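Local coordinates for uncharacterized protein (Legionella longbeachae NSW150, PDB 4JZA) that probably removes the 3-phosphate from phosphatidylinositol 3-phosphate, as a Legionella phosphoinositide phosphatase, and probably acts on host lipids during infection, at residues 56-61 with 77-82; 202-208 with 261-266; 461-465 with 483-487; 703-707 with 808-813. All coordinates share one frame; numbering follows the deposited sequence.

Contact 1. Residues 56-61 with 77-82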
loop_
_atom_site.group_PDB
_atom_site.type_symbol
_atom_site.label_atom_id
_atom_site.label_comp_id
_atom_site.label_asym_id
_atom_site.label_seq_id
_atom_site.Cartn_x
_atom_site.Cartn_y
_atom_site.Cartn_z
ATOM N N PHE A 56 5.905 1.860 -11.626
ATOM C CA PHE A 56 6.988 1.057 -12.216
ATOM C C PHE A 56 8.269 1.879 -12.333
ATOM O O PHE A 56 9.338 1.386 -11.968
ATOM C CB PHE A 56 6.652 0.470 -13.584
ATOM C CG PHE A 56 7.747 -0.382 -14.163
ATOM C CD1 PHE A 56 8.938 -0.522 -13.574
ATOM C CD2 PHE A 56 7.536 -1.078 -15.249
ATOM C CE1 PHE A 56 9.931 -1.310 -14.107
ATOM C CE2 PHE A 56 8.515 -1.898 -15.770
ATOM C CZ PHE A 56 9.710 -1.997 -15.204
ATOM N N TYR A 57 8.157 3.108 -12.838
ATOM C CA TYR A 57 9.302 3.973 -12.961
ATOM C C TYR A 57 9.938 4.249 -11.616
ATOM O O TYR A 57 11.158 4.188 -11.498
ATOM C CB TYR A 57 8.963 5.284 -13.658
ATOM C CG TYR A 57 8.995 5.162 -15.152
ATOM C CD1 TYR A 57 8.076 4.373 -15.813
ATOM C CD2 TYR A 57 9.966 5.814 -15.906
ATOM C CE1 TYR A 57 8.088 4.252 -17.192
ATOM C CE2 TYR A 57 9.997 5.702 -17.291
ATOM C CZ TYR A 57 9.043 4.925 -17.933
ATOM O OH TYR A 57 9.041 4.805 -19.321
ATOM N N PHE A 58 9.148 4.514 -10.585
ATOM C CA PHE A 58 9.756 4.702 -9.284
ATOM C C PHE A 58 10.575 3.485 -8.897
ATOM O O PHE A 58 11.662 3.588 -8.317
ATOM C CB PHE A 58 8.691 4.902 -8.239
ATOM C CG PHE A 58 9.231 5.295 -6.900
ATOM C CD1 PHE A 58 9.584 4.335 -5.992
ATOM C CD2 PHE A 58 9.355 6.625 -6.562
ATOM C CE1 PHE A 58 10.082 4.678 -4.785
ATOM C CE2 PHE A 58 9.854 6.990 -5.342
ATOM C CZ PHE A 58 10.214 6.011 -4.454
ATOM N N LEU A 59 10.026 2.322 -9.178
ATOM C CA LEU A 59 10.614 1.051 -8.755
ATOM C C LEU A 59 11.956 0.864 -9.412
ATOM O O LEU A 59 12.948 0.507 -8.761
ATOM C CB LEU A 59 9.652 -0.088 -9.113
ATOM C CG LEU A 59 10.107 -1.502 -8.827
ATOM C CD1 LEU A 59 10.403 -1.760 -7.364
ATOM C CD2 LEU A 59 9.057 -2.461 -9.366
ATOM N N ILE A 60 11.997 1.118 -10.712
ATOM C CA ILE A 60 13.194 0.825 -11.480
ATOM C C ILE A 60 14.307 1.823 -11.186
ATOM O O ILE A 60 15.484 1.452 -11.184
ATOM C CB ILE A 60 12.900 0.662 -12.986
ATOM C CG1 ILE A 60 14.049 -0.079 -13.669
ATOM C CG2 ILE A 60 12.630 1.992 -13.650
ATOM C CD1 ILE A 60 13.651 -0.746 -14.977
ATOM N N ASP A 61 13.934 3.067 -10.918
ATOM C CA ASP A 61 14.894 4.085 -10.532
ATOM C C ASP A 61 15.364 3.882 -9.064
ATOM O O ASP A 61 16.446 4.262 -8.717
ATOM C CB ASP A 61 14.299 5.503 -10.728
ATOM C CG ASP A 61 14.048 5.863 -12.221
ATOM O OD1 ASP A 61 14.539 5.140 -13.111
ATOM O OD2 ASP A 61 13.344 6.852 -12.507
ATOM N N LEU A 77 13.018 -2.388 -20.658
ATOM C CA LEU A 77 11.860 -2.496 -19.774
ATOM C C LEU A 77 10.927 -1.316 -19.836
ATOM O O LEU A 77 9.706 -1.446 -19.987
ATOM C CB LEU A 77 12.298 -2.646 -18.336
ATOM C CG LEU A 77 13.137 -3.914 -18.115
ATOM C CD1 LEU A 77 13.278 -4.297 -16.654
ATOM C CD2 LEU A 77 12.575 -5.098 -18.873
ATOM N N LYS A 78 11.491 -0.136 -19.744
ATOM C CA LYS A 78 10.693 1.065 -19.780
ATOM C C LYS A 78 9.999 1.205 -21.116
ATOM O O LYS A 78 8.883 1.661 -21.191
ATOM C CB LYS A 78 11.568 2.282 -19.529
ATOM C CG LYS A 78 12.026 2.438 -18.103
ATOM C CD LYS A 78 13.080 3.528 -18.024
ATOM C CE LYS A 78 13.317 3.868 -16.566
ATOM N NZ LYS A 78 14.396 4.864 -16.319
ATOM N N ALA A 79 10.653 0.867 -22.196
ATOM C CA ALA A 79 9.950 0.966 -23.464
ATOM C C ALA A 79 8.754 -0.014 -23.457
ATOM O O ALA A 79 7.667 0.354 -23.923
ATOM C CB ALA A 79 10.880 0.725 -24.649
ATOM N N TYR A 80 8.934 -1.216 -22.905
ATOM C CA TYR A 80 7.848 -2.222 -22.891
ATOM C C TYR A 80 6.668 -1.755 -22.058
ATOM O O TYR A 80 5.521 -1.821 -22.442
ATOM C CB TYR A 80 8.342 -3.589 -22.370
ATOM C CG TYR A 80 7.248 -4.619 -22.185
ATOM C CD1 TYR A 80 6.591 -5.164 -23.269
ATOM C CD2 TYR A 80 6.885 -5.057 -20.915
ATOM C CE1 TYR A 80 5.593 -6.105 -23.103
ATOM C CE2 TYR A 80 5.890 -6.001 -20.731
ATOM C CZ TYR A 80 5.237 -6.517 -21.832
ATOM O OH TYR A 80 4.214 -7.445 -21.676
ATOM N N VAL A 81 6.974 -1.236 -20.912
ATOM C CA VAL A 81 5.966 -0.657 -20.058
ATOM C C VAL A 81 5.267 0.520 -20.644
ATOM O O VAL A 81 4.075 0.631 -20.496
ATOM C CB VAL A 81 6.622 -0.319 -18.750
ATOM C CG1 VAL A 81 5.817 0.664 -17.979
ATOM C CG2 VAL A 81 6.732 -1.628 -18.025
ATOM N N ASP A 82 5.993 1.379 -21.335
ATOM C CA ASP A 82 5.375 2.432 -22.125
ATOM C C ASP A 82 4.437 1.926 -23.203
ATOM O O ASP A 82 3.392 2.568 -23.449
ATOM C CB ASP A 82 6.419 3.356 -22.754
ATOM C CG ASP A 82 7.150 4.232 -21.717
ATOM O OD1 ASP A 82 6.765 4.316 -20.549
ATOM O OD2 ASP A 82 8.119 4.882 -22.053
#
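Asp-82 OD1 is gripped by two donors: the hydroxyl of Tyr-57, which gives it a hydrogen bond of 2.6 Å from OH to OD1, and NE2 of His-53, one turn earlier on the helix of Tyr-57. The contact is an antiparallel helix pair, in which segments 56-61 and 77-82 run at 173° to each other with their axes 11.2 Å apart, a spacing bridged by long side chains. The Tyr-57 hydroxyl reaches OD1 on the syn side, 30° out of the carboxylate plane, and ring and carboxylate lie nearly parallel, 10° apart. Lys-78 stretches fully extended across the gap; its CG makes an off-centre CH-pi contact with the Tyr-57 ring, 4.3 Å from the centroid. On the buried side of this polar row, CD1 of Ile-60 rests 3.9 Å from CD1 of Leu-77, and CZ of Phe-56 packs 4.1 Å from CB of Leu-77. Trp-117 and helix 95-116 cover the same apolar side, and Leu-681 of helix 676-702 also touches Leu-77. At the far end of the lysine, Lys-78 CE lies 3.5 Å from Ile-60 CG2. Lys-78 NZ makes a salt bridge of 3.2 Å to Asp-61 OD1, on the syn lone pair of that oxygen.

Contact 2. Residues 202-208 with 261-266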
loop_
_atom_site.group_PDB
_atom_site.type_symbol
_atom_site.label_atom_id
_atom_site.label_comp_id
_atom_site.label_asym_id
_atom_site.label_seq_id
_atom_site.Cartn_x
_atom_site.Cartn_y
_atom_site.Cartn_z
ATOM N N ALA A 202 16.026 -5.618 20.885
ATOM C CA ALA A 202 16.062 -4.465 21.747
ATOM C C ALA A 202 17.501 -4.165 22.203
ATOM O O ALA A 202 17.901 -2.973 22.299
ATOM C CB ALA A 202 15.163 -4.644 22.945
ATOM N N TYR A 203 18.276 -5.224 22.476
ATOM C CA TYR A 203 19.655 -5.048 22.960
ATOM C C TYR A 203 20.446 -4.191 21.982
ATOM O O TYR A 203 20.918 -3.134 22.336
ATOM C CB TYR A 203 20.365 -6.392 23.197
ATOM C CG TYR A 203 21.750 -6.260 23.804
ATOM C CD1 TYR A 203 21.895 -6.059 25.157
ATOM C CD2 TYR A 203 22.880 -6.341 23.055
ATOM C CE1 TYR A 203 23.121 -5.936 25.756
ATOM C CE2 TYR A 203 24.129 -6.199 23.642
ATOM C CZ TYR A 203 24.246 -6.007 25.003
ATOM O OH TYR A 203 25.462 -5.844 25.656
ATOM N N PHE A 204 20.539 -4.624 20.742
ATOM C CA PHE A 204 21.390 -3.948 19.777
ATOM C C PHE A 204 20.813 -2.612 19.342
ATOM O O PHE A 204 21.548 -1.665 19.098
ATOM C CB PHE A 204 21.630 -4.841 18.546
ATOM C CG PHE A 204 22.528 -6.021 18.804
ATOM C CD1 PHE A 204 23.893 -5.851 18.970
ATOM C CD2 PHE A 204 22.016 -7.310 18.865
ATOM C CE1 PHE A 204 24.721 -6.948 19.211
ATOM C CE2 PHE A 204 22.836 -8.408 19.089
ATOM C CZ PHE A 204 24.185 -8.229 19.266
ATOM N N CYS A 205 19.498 -2.512 19.226
ATOM C CA CYS A 205 18.907 -1.244 18.738
ATOM C C CYS A 205 18.950 -0.156 19.798
ATOM O O CYS A 205 18.862 1.006 19.466
ATOM C CB CYS A 205 17.471 -1.425 18.187
ATOM S SG CYS A 205 17.419 -2.401 16.657
ATOM N N ASN A 206 19.115 -0.521 21.065
ATOM C CA ASN A 206 19.214 0.492 22.132
ATOM C C ASN A 206 20.599 0.669 22.715
ATOM O O ASN A 206 20.802 1.502 23.599
ATOM C CB ASN A 206 18.229 0.170 23.227
ATOM C CG ASN A 206 16.808 0.306 22.741
ATOM O OD1 ASN A 206 16.321 1.409 22.593
ATOM N ND2 ASN A 206 16.164 -0.812 22.441
ATOM N N LEU A 207 21.558 -0.074 22.176
ATOM C CA LEU A 207 22.919 -0.063 22.680
ATOM C C LEU A 207 23.437 1.357 22.801
ATOM O O LEU A 207 23.445 2.118 21.825
ATOM C CB LEU A 207 23.834 -0.838 21.729
ATOM C CG LEU A 207 25.214 -1.227 22.243
ATOM C CD1 LEU A 207 25.083 -2.289 23.328
ATOM C CD2 LEU A 207 26.065 -1.709 21.076
ATOM N N ASP A 208 23.872 1.688 24.010
ATOM C CA ASP A 208 24.538 2.941 24.332
ATOM C C ASP A 208 25.818 3.216 23.502
ATOM O O ASP A 208 26.598 2.312 23.252
ATOM C CB ASP A 208 24.892 2.907 25.808
ATOM C CG ASP A 208 25.521 4.167 26.269
ATOM O OD1 ASP A 208 25.314 5.226 25.664
ATOM O OD2 ASP A 208 26.249 4.124 27.243
ATOM N N VAL A 261 20.489 1.857 28.966
ATOM C CA VAL A 261 19.309 1.884 28.142
ATOM C C VAL A 261 19.008 0.475 27.612
ATOM O O VAL A 261 17.935 -0.079 27.825
ATOM C CB VAL A 261 19.487 2.875 26.967
ATOM C CG1 VAL A 261 18.191 2.991 26.179
ATOM C CG2 VAL A 261 19.929 4.259 27.459
ATOM N N HIS A 262 19.981 -0.107 26.932
ATOM C CA HIS A 262 19.826 -1.420 26.277
ATOM C C HIS A 262 19.566 -2.610 27.218
ATOM O O HIS A 262 18.760 -3.484 26.911
ATOM C CB HIS A 262 21.034 -1.729 25.353
ATOM C CG HIS A 262 22.376 -1.645 26.026
ATOM N ND1 HIS A 262 23.081 -0.470 26.130
ATOM C CD2 HIS A 262 23.141 -2.586 26.622
ATOM C CE1 HIS A 262 24.213 -0.685 26.771
ATOM N NE2 HIS A 262 24.274 -1.960 27.081
ATOM N N GLN A 263 20.255 -2.662 28.350
ATOM C CA GLN A 263 19.974 -3.711 29.330
ATOM C C GLN A 263 18.542 -3.538 29.808
ATOM O O GLN A 263 17.816 -4.517 29.989
ATOM C CB GLN A 263 20.965 -3.663 30.502
ATOM C CG GLN A 263 22.356 -4.197 30.152
ATOM C CD GLN A 263 23.439 -3.537 30.970
ATOM O OE1 GLN A 263 23.614 -2.331 30.905
ATOM N NE2 GLN A 263 24.149 -4.294 31.738
ATOM N N ARG A 264 18.140 -2.277 29.970
ATOM C CA ARG A 264 16.795 -1.937 30.428
ATOM C C ARG A 264 15.723 -2.486 29.458
ATOM O O ARG A 264 14.788 -3.176 29.863
ATOM C CB ARG A 264 16.647 -0.392 30.631
ATOM C CG ARG A 264 15.494 0.006 31.556
ATOM C CD ARG A 264 15.184 1.471 31.787
ATOM N NE ARG A 264 16.365 2.331 31.831
ATOM C CZ ARG A 264 16.554 3.390 31.039
ATOM N NH1 ARG A 264 15.627 3.741 30.131
ATOM N NH2 ARG A 264 17.675 4.107 31.151
ATOM N N GLU A 265 15.863 -2.178 28.179
ATOM C CA GLU A 265 14.833 -2.549 27.219
ATOM C C GLU A 265 14.807 -4.066 26.996
ATOM O O GLU A 265 13.763 -4.632 26.742
ATOM C CB GLU A 265 15.011 -1.758 25.895
ATOM C CG GLU A 265 14.759 -0.248 26.019
ATOM C CD GLU A 265 13.474 0.096 26.789
ATOM O OE1 GLU A 265 12.398 -0.461 26.481
ATOM O OE2 GLU A 265 13.538 0.918 27.727
HETATM N N MSE A 266 15.966 -4.704 27.086
HETATM C CA MSE A 266 16.046 -6.133 26.989
HETATM C C MSE A 266 15.313 -6.747 28.137
HETATM O O MSE A 266 14.584 -7.693 27.941
HETATM C CB MSE A 266 17.483 -6.582 27.033
HETATM C CG MSE A 266 17.569 -8.117 26.993
HETATM SE SE MSE A 266 19.391 -8.866 27.110
HETATM C CE MSE A 266 20.344 -7.250 27.761
#
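The imidazole of His-262 stands nearly perpendicular to the phenol ring of Tyr-203, its edge directed at the tyrosine face in an offset edge-to-face pair with planes at 86° and centroids 5.1 Å apart. The two side chains lie side by side and point the same way, so that CD2 of His-262 comes 3.5 Å from CE1 of Tyr-203. Leu-207 closes one face of the imidazole: its CD1 sits almost exactly over the ring centre, 3.7 Å from the centroid, in a CH-pi contact. With CG of His-262 between its backbone N and carbonyl carbon, the ring is directed to the turn where helix 198-206 gives way to loop. There the backbone N of Asp-208 donates to ND1 of His-262 at 3.1 Å in a nearly straight bond, although the donor is 35° out of the ring plane.

Both segments lie within the phosphoinositide phosphatase insertion domain, where their helices pack antiparallel at 153° with axes only 7.8 Å apart, and Ala-202 lies against Glu-265. Asp-220 of helix 214-234 ties the aromatic pair from outside, one carboxylate oxygen taking the Tyr-203 hydroxyl and the other NE2 of His-262.

Selenomethionine Met-266 runs alongside Tyr-203 and touches it with its terminal CE, 3.3 Å from Tyr-203 CD1; SE stands farther off and oblique to the ring in a Met-aromatic contact. Across the helices, the aliphatic part of Glu-265 packs on the amide of Asn-206, which is held by a 2.8 Å bond from its ND2 to Ala-202 O, while the glutamate's OE1 forms a salt bridge with Arg-268.

Contact 3. Residues 461-465 with 483-487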
loop_
_atom_site.group_PDB
_atom_site.type_symbol
_atom_site.label_atom_id
_atom_site.label_comp_id
_atom_site.label_asym_id
_atom_site.label_seq_id
_atom_site.Cartn_x
_atom_site.Cartn_y
_atom_site.Cartn_z
ATOM N N ILE A 461 -8.528 12.201 26.984
ATOM C CA ILE A 461 -9.159 12.007 25.677
ATOM C C ILE A 461 -10.382 11.107 25.784
ATOM O O ILE A 461 -10.321 10.022 26.398
ATOM C CB ILE A 461 -8.160 11.374 24.679
ATOM C CG1 ILE A 461 -7.006 12.346 24.402
ATOM C CG2 ILE A 461 -8.843 10.978 23.361
ATOM C CD1 ILE A 461 -5.809 11.698 23.728
ATOM N N LEU A 462 -11.484 11.550 25.174
ATOM C CA LEU A 462 -12.678 10.701 25.058
ATOM C C LEU A 462 -12.534 9.712 23.898
ATOM O O LEU A 462 -12.180 10.069 22.788
ATOM C CB LEU A 462 -13.936 11.556 24.897
ATOM C CG LEU A 462 -14.294 12.428 26.102
ATOM C CD1 LEU A 462 -15.307 13.490 25.703
ATOM C CD2 LEU A 462 -14.837 11.524 27.187
ATOM N N GLN A 463 -12.813 8.462 24.180
ATOM C CA GLN A 463 -12.694 7.416 23.200
ATOM C C GLN A 463 -14.012 6.780 22.869
ATOM O O GLN A 463 -14.596 6.156 23.710
ATOM C CB GLN A 463 -11.803 6.303 23.738
ATOM C CG GLN A 463 -10.360 6.668 23.622
ATOM C CD GLN A 463 -9.434 5.683 24.283
ATOM O OE1 GLN A 463 -9.207 5.770 25.492
ATOM N NE2 GLN A 463 -8.843 4.769 23.485
ATOM N N ASN A 464 -14.441 6.847 21.623
ATOM C CA ASN A 464 -15.654 6.154 21.231
ATOM C C ASN A 464 -15.378 5.344 20.008
ATOM O O ASN A 464 -14.780 5.826 19.087
ATOM C CB ASN A 464 -16.782 7.150 21.003
ATOM C CG ASN A 464 -17.097 7.967 22.259
ATOM O OD1 ASN A 464 -16.341 8.861 22.662
ATOM N ND2 ASN A 464 -18.206 7.638 22.901
ATOM N N ASN A 465 -15.763 4.079 20.044
ATOM C CA ASN A 465 -15.665 3.188 18.909
ATOM C C ASN A 465 -17.029 2.664 18.476
ATOM O O ASN A 465 -17.799 2.239 19.322
ATOM C CB ASN A 465 -14.816 1.981 19.236
ATOM C CG ASN A 465 -14.631 1.114 18.041
ATOM O OD1 ASN A 465 -15.123 -0.006 17.982
ATOM N ND2 ASN A 465 -13.996 1.663 17.039
ATOM N N ASP A 483 -18.310 3.837 26.966
ATOM C CA ASP A 483 -17.745 5.068 26.457
ATOM C C ASP A 483 -18.777 6.089 26.069
ATOM O O ASP A 483 -18.483 7.292 26.053
ATOM C CB ASP A 483 -16.882 4.797 25.251
ATOM C CG ASP A 483 -15.648 4.012 25.597
ATOM O OD1 ASP A 483 -14.793 4.487 26.397
ATOM O OD2 ASP A 483 -15.534 2.919 25.034
ATOM N N SER A 484 -19.970 5.615 25.730
ATOM C CA SER A 484 -21.129 6.495 25.568
ATOM C C SER A 484 -21.543 7.130 26.907
ATOM O O SER A 484 -21.764 8.347 26.985
ATOM C CB SER A 484 -22.278 5.726 24.945
ATOM O OG SER A 484 -21.933 5.350 23.632
ATOM N N GLN A 485 -21.606 6.326 27.962
ATOM C CA GLN A 485 -21.863 6.894 29.281
ATOM C C GLN A 485 -20.836 7.959 29.646
ATOM O O GLN A 485 -21.241 9.034 30.073
ATOM C CB GLN A 485 -21.944 5.837 30.400
ATOM C CG GLN A 485 -22.910 4.662 30.160
ATOM C CD GLN A 485 -24.285 5.075 29.640
ATOM O OE1 GLN A 485 -24.771 6.163 29.936
ATOM N NE2 GLN A 485 -24.928 4.187 28.891
ATOM N N SER A 486 -19.535 7.703 29.483
ATOM C CA SER A 486 -18.571 8.724 29.901
ATOM C C SER A 486 -18.804 9.945 29.065
ATOM O O SER A 486 -18.656 11.061 29.582
ATOM C CB SER A 486 -17.089 8.373 29.734
ATOM O OG SER A 486 -16.858 7.002 29.625
ATOM N N LEU A 487 -19.150 9.755 27.784
ATOM C CA LEU A 487 -19.378 10.916 26.950
ATOM C C LEU A 487 -20.607 11.707 27.448
ATOM O O LEU A 487 -20.505 12.926 27.630
ATOM C CB LEU A 487 -19.483 10.571 25.479
ATOM C CG LEU A 487 -19.147 11.721 24.509
ATOM C CD1 LEU A 487 -19.379 11.338 23.074
ATOM C CD2 LEU A 487 -19.981 12.951 24.737
#
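Strand 462-465 and helix segment 483-487 run in roughly opposing directions, 139° between them, with axes 8.1 Å apart and the closest CA atoms, those of Asn-464 and Asp-483, separated by 5.7 Å. CG of Asn-464 stands opposite its own carbonyl carbon (chi1 -60°), which carries the amide to the helix: Asn-464 ND2 makes a weak, bent hydrogen bond of 3.2 Å to the backbone O of Asp-483, an oxygen that also accepts the helical bond from Leu-487 N. Leu-487 CD1 lies equally close, at 3.9 Å, to OD1 and ND2 of Asn-464, the two side chains crossing at about a right angle. The strand is an edge strand of the large mixed sheet, bonded through its backbone to strand 412-416, and helix 482-492 returns against this border after a short hairpin at 469-475. Helix 524-542 also touches Asn-464 and Leu-487, placing the amide among several helices. Asp-483 lays its side chain against the backbone carbonyl of Gln-463. Two acceptors meet there, Gln-463 O and Asp-483 OD1, without a hydrogen bond; Asp-483 OD2 instead forms a salt bridge with Arg-449 of helix 441-454. Nearer the start of the strand, Leu-462 CD1 makes a loose apolar contact of 4.4 Å with Leu-487 CG.

Contact 4. Residues 703-707 with 808-813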
loop_
_atom_site.group_PDB
_atom_site.type_symbol
_atom_site.label_atom_id
_atom_site.label_comp_id
_atom_site.label_asym_id
_atom_site.label_seq_id
_atom_site.Cartn_x
_atom_site.Cartn_y
_atom_site.Cartn_z
ATOM N N ASN A 703 18.799 -24.590 -43.612
ATOM C CA ASN A 703 18.396 -25.266 -44.827
ATOM C C ASN A 703 19.467 -26.171 -45.396
ATOM O O ASN A 703 19.176 -26.872 -46.326
ATOM C CB ASN A 703 17.835 -24.288 -45.871
ATOM C CG ASN A 703 16.365 -23.919 -45.586
ATOM O OD1 ASN A 703 15.474 -24.753 -45.684
ATOM N ND2 ASN A 703 16.114 -22.666 -45.219
ATOM N N GLU A 704 20.683 -26.171 -44.843
ATOM C CA GLU A 704 21.620 -27.280 -45.025
ATOM C C GLU A 704 21.340 -28.347 -43.960
ATOM O O GLU A 704 22.097 -28.520 -43.010
ATOM C CB GLU A 704 23.068 -26.810 -44.901
ATOM C CG GLU A 704 23.471 -25.706 -45.862
ATOM C CD GLU A 704 23.766 -26.184 -47.281
ATOM O OE1 GLU A 704 24.663 -27.065 -47.462
ATOM O OE2 GLU A 704 23.102 -25.633 -48.217
ATOM N N ARG A 705 20.271 -29.097 -44.170
ATOM C CA ARG A 705 19.657 -29.982 -43.145
ATOM C C ARG A 705 20.529 -31.180 -42.726
ATOM O O ARG A 705 20.355 -31.740 -41.642
ATOM C CB ARG A 705 18.259 -30.467 -43.610
ATOM C CG ARG A 705 17.421 -29.364 -44.271
ATOM C CD ARG A 705 15.981 -29.763 -44.488
ATOM N NE ARG A 705 15.402 -30.201 -43.218
ATOM C CZ ARG A 705 14.396 -31.063 -43.094
ATOM N NH1 ARG A 705 13.830 -31.593 -44.173
ATOM N NH2 ARG A 705 13.955 -31.401 -41.889
ATOM N N ASN A 706 21.481 -31.544 -43.570
ATOM C CA ASN A 706 22.404 -32.627 -43.259
ATOM C C ASN A 706 23.283 -32.431 -42.030
ATOM O O ASN A 706 23.686 -33.394 -41.384
ATOM C CB ASN A 706 23.270 -32.888 -44.485
ATOM C CG ASN A 706 22.535 -33.739 -45.531
ATOM O OD1 ASN A 706 21.371 -34.167 -45.335
ATOM N ND2 ASN A 706 23.222 -34.018 -46.643
ATOM N N LEU A 707 23.577 -31.167 -41.729
ATOM C CA LEU A 707 24.520 -30.802 -40.685
ATOM C C LEU A 707 24.035 -31.162 -39.291
ATOM O O LEU A 707 24.821 -31.137 -38.346
ATOM C CB LEU A 707 24.753 -29.285 -40.721
ATOM C CG LEU A 707 25.406 -28.716 -41.965
ATOM C CD1 LEU A 707 25.592 -27.212 -41.834
ATOM C CD2 LEU A 707 26.753 -29.406 -42.183
ATOM N N LEU A 808 30.010 -22.297 -40.914
ATOM C CA LEU A 808 29.326 -23.584 -41.025
ATOM C C LEU A 808 28.565 -23.725 -42.325
ATOM O O LEU A 808 28.640 -24.752 -42.930
ATOM C CB LEU A 808 28.383 -23.808 -39.857
ATOM C CG LEU A 808 29.124 -23.987 -38.518
ATOM C CD1 LEU A 808 28.182 -23.814 -37.322
ATOM C CD2 LEU A 808 29.848 -25.319 -38.455
ATOM N N PHE A 809 27.859 -22.692 -42.763
ATOM C CA PHE A 809 27.116 -22.710 -44.045
ATOM C C PHE A 809 28.036 -22.856 -45.259
ATOM O O PHE A 809 27.839 -23.736 -46.096
ATOM C CB PHE A 809 26.227 -21.455 -44.181
ATOM C CG PHE A 809 25.618 -21.290 -45.545
ATOM C CD1 PHE A 809 24.668 -22.205 -46.035
ATOM C CD2 PHE A 809 25.993 -20.229 -46.353
ATOM C CE1 PHE A 809 24.118 -22.068 -47.314
ATOM C CE2 PHE A 809 25.459 -20.099 -47.618
ATOM C CZ PHE A 809 24.517 -21.019 -48.097
ATOM N N GLU A 810 29.054 -22.019 -45.343
ATOM C CA GLU A 810 30.067 -22.115 -46.419
ATOM C C GLU A 810 30.789 -23.467 -46.459
ATOM O O GLU A 810 30.961 -24.039 -47.520
ATOM C CB GLU A 810 31.121 -20.966 -46.311
ATOM C CG GLU A 810 30.588 -19.556 -46.603
ATOM C CD GLU A 810 31.468 -18.426 -46.059
ATOM O OE1 GLU A 810 32.563 -18.706 -45.514
ATOM O OE2 GLU A 810 31.052 -17.248 -46.160
ATOM N N GLU A 811 31.246 -23.969 -45.326
ATOM C CA GLU A 811 31.958 -25.226 -45.348
ATOM C C GLU A 811 31.066 -26.298 -45.883
ATOM O O GLU A 811 31.504 -27.134 -46.660
ATOM C CB GLU A 811 32.461 -25.616 -43.982
ATOM C CG GLU A 811 33.901 -25.154 -43.694
ATOM C CD GLU A 811 34.204 -25.070 -42.183
ATOM O OE1 GLU A 811 33.331 -25.543 -41.366
ATOM O OE2 GLU A 811 35.288 -24.520 -41.809
ATOM N N SER A 812 29.803 -26.261 -45.490
ATOM C CA SER A 812 28.816 -27.287 -45.891
ATOM C C SER A 812 28.521 -27.192 -47.344
ATOM O O SER A 812 28.457 -28.177 -48.001
ATOM C CB SER A 812 27.499 -27.129 -45.109
ATOM O OG SER A 812 26.501 -28.008 -45.565
ATOM N N LYS A 813 28.334 -25.986 -47.830
ATOM C CA LYS A 813 28.123 -25.741 -49.249
ATOM C C LYS A 813 29.275 -26.283 -50.084
ATOM O O LYS A 813 29.035 -26.860 -51.145
ATOM C CB LYS A 813 27.948 -24.233 -49.513
ATOM C CG LYS A 813 26.521 -23.778 -49.694
ATOM C CD LYS A 813 26.105 -24.175 -51.101
ATOM C CE LYS A 813 24.771 -23.620 -51.509
ATOM N NZ LYS A 813 25.039 -22.265 -52.026
#
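Two torsions of Glu-704 bring its carboxylate to Ser-812: CG is set beside the backbone N and opposite the carbonyl carbon (chi1 -57°), and the chain then bends at chi2 (-79°), folding the acid against the helix. Ser-812 meets it with OG turned away from its own backbone N. Ser-812 OG donates to Glu-704 OE1 at 2.8 Å, on the anti lone pair of OE1, the one away from OE2.

The bent glutamate also brings carbon to the helix. Glu-704 CG lies at the edge of the Phe-809 ring, near the ring plane and 3.7 Å from Phe-809 CD1, while OE2 of Glu-704 is 3.8 Å from CE1 of Phe-809; carboxylate and ring are turned 81° to each other. Leu-707, in the 3-10 segment that begins at 705, packs from another direction, with CD2 3.7 Å from Ser-812 OG and CD1 3.8 Å from Ser-812 CB. The serine is thus touched by both a carboxylate and a leucine.

The contact lies within the phosphoinositide phosphatase C-terminal domain and joins the loop that follows helix 676-702 to helix 794-817, the last helix of the chain. Leu-701 of the first of these helices touches both Leu-707 and Leu-808, and Leu-707 O accepts a hydrogen bond from Thr-771 OG1.

Lys-813 NZ remains 5.4 Å from Glu-704 OE2, too far for a salt bridge, though its positive charge probably favours the ionised carboxylate. At this surface site, the one hydrogen bond between the two segments runs from hydroxyl to carboxylate, with apolar carbon beside it.

Overall arrangement
The four contacts follow one another in series along the chain and none touches another. Contact 3 lies at one border of the large mixed sheet, whereas contact 1 joins helices 41-62 and 74-87 on the opposite side of the chain's centre, the two centres being 49 Å apart. Contact 2 belongs to the insertion domain, which enters the chain between sheet strands 159-166 and 352-359; its centre is 42 Å from that of contact 1 and 37 Å from that of contact 3. Contact 4, in the C-terminal domain, is remote, its centre 88 Å from that of contact 3. Helix 676-702 touches contacts 1 and 4, linking the body to this extended, largely helical end of an elongated single-chain enzyme.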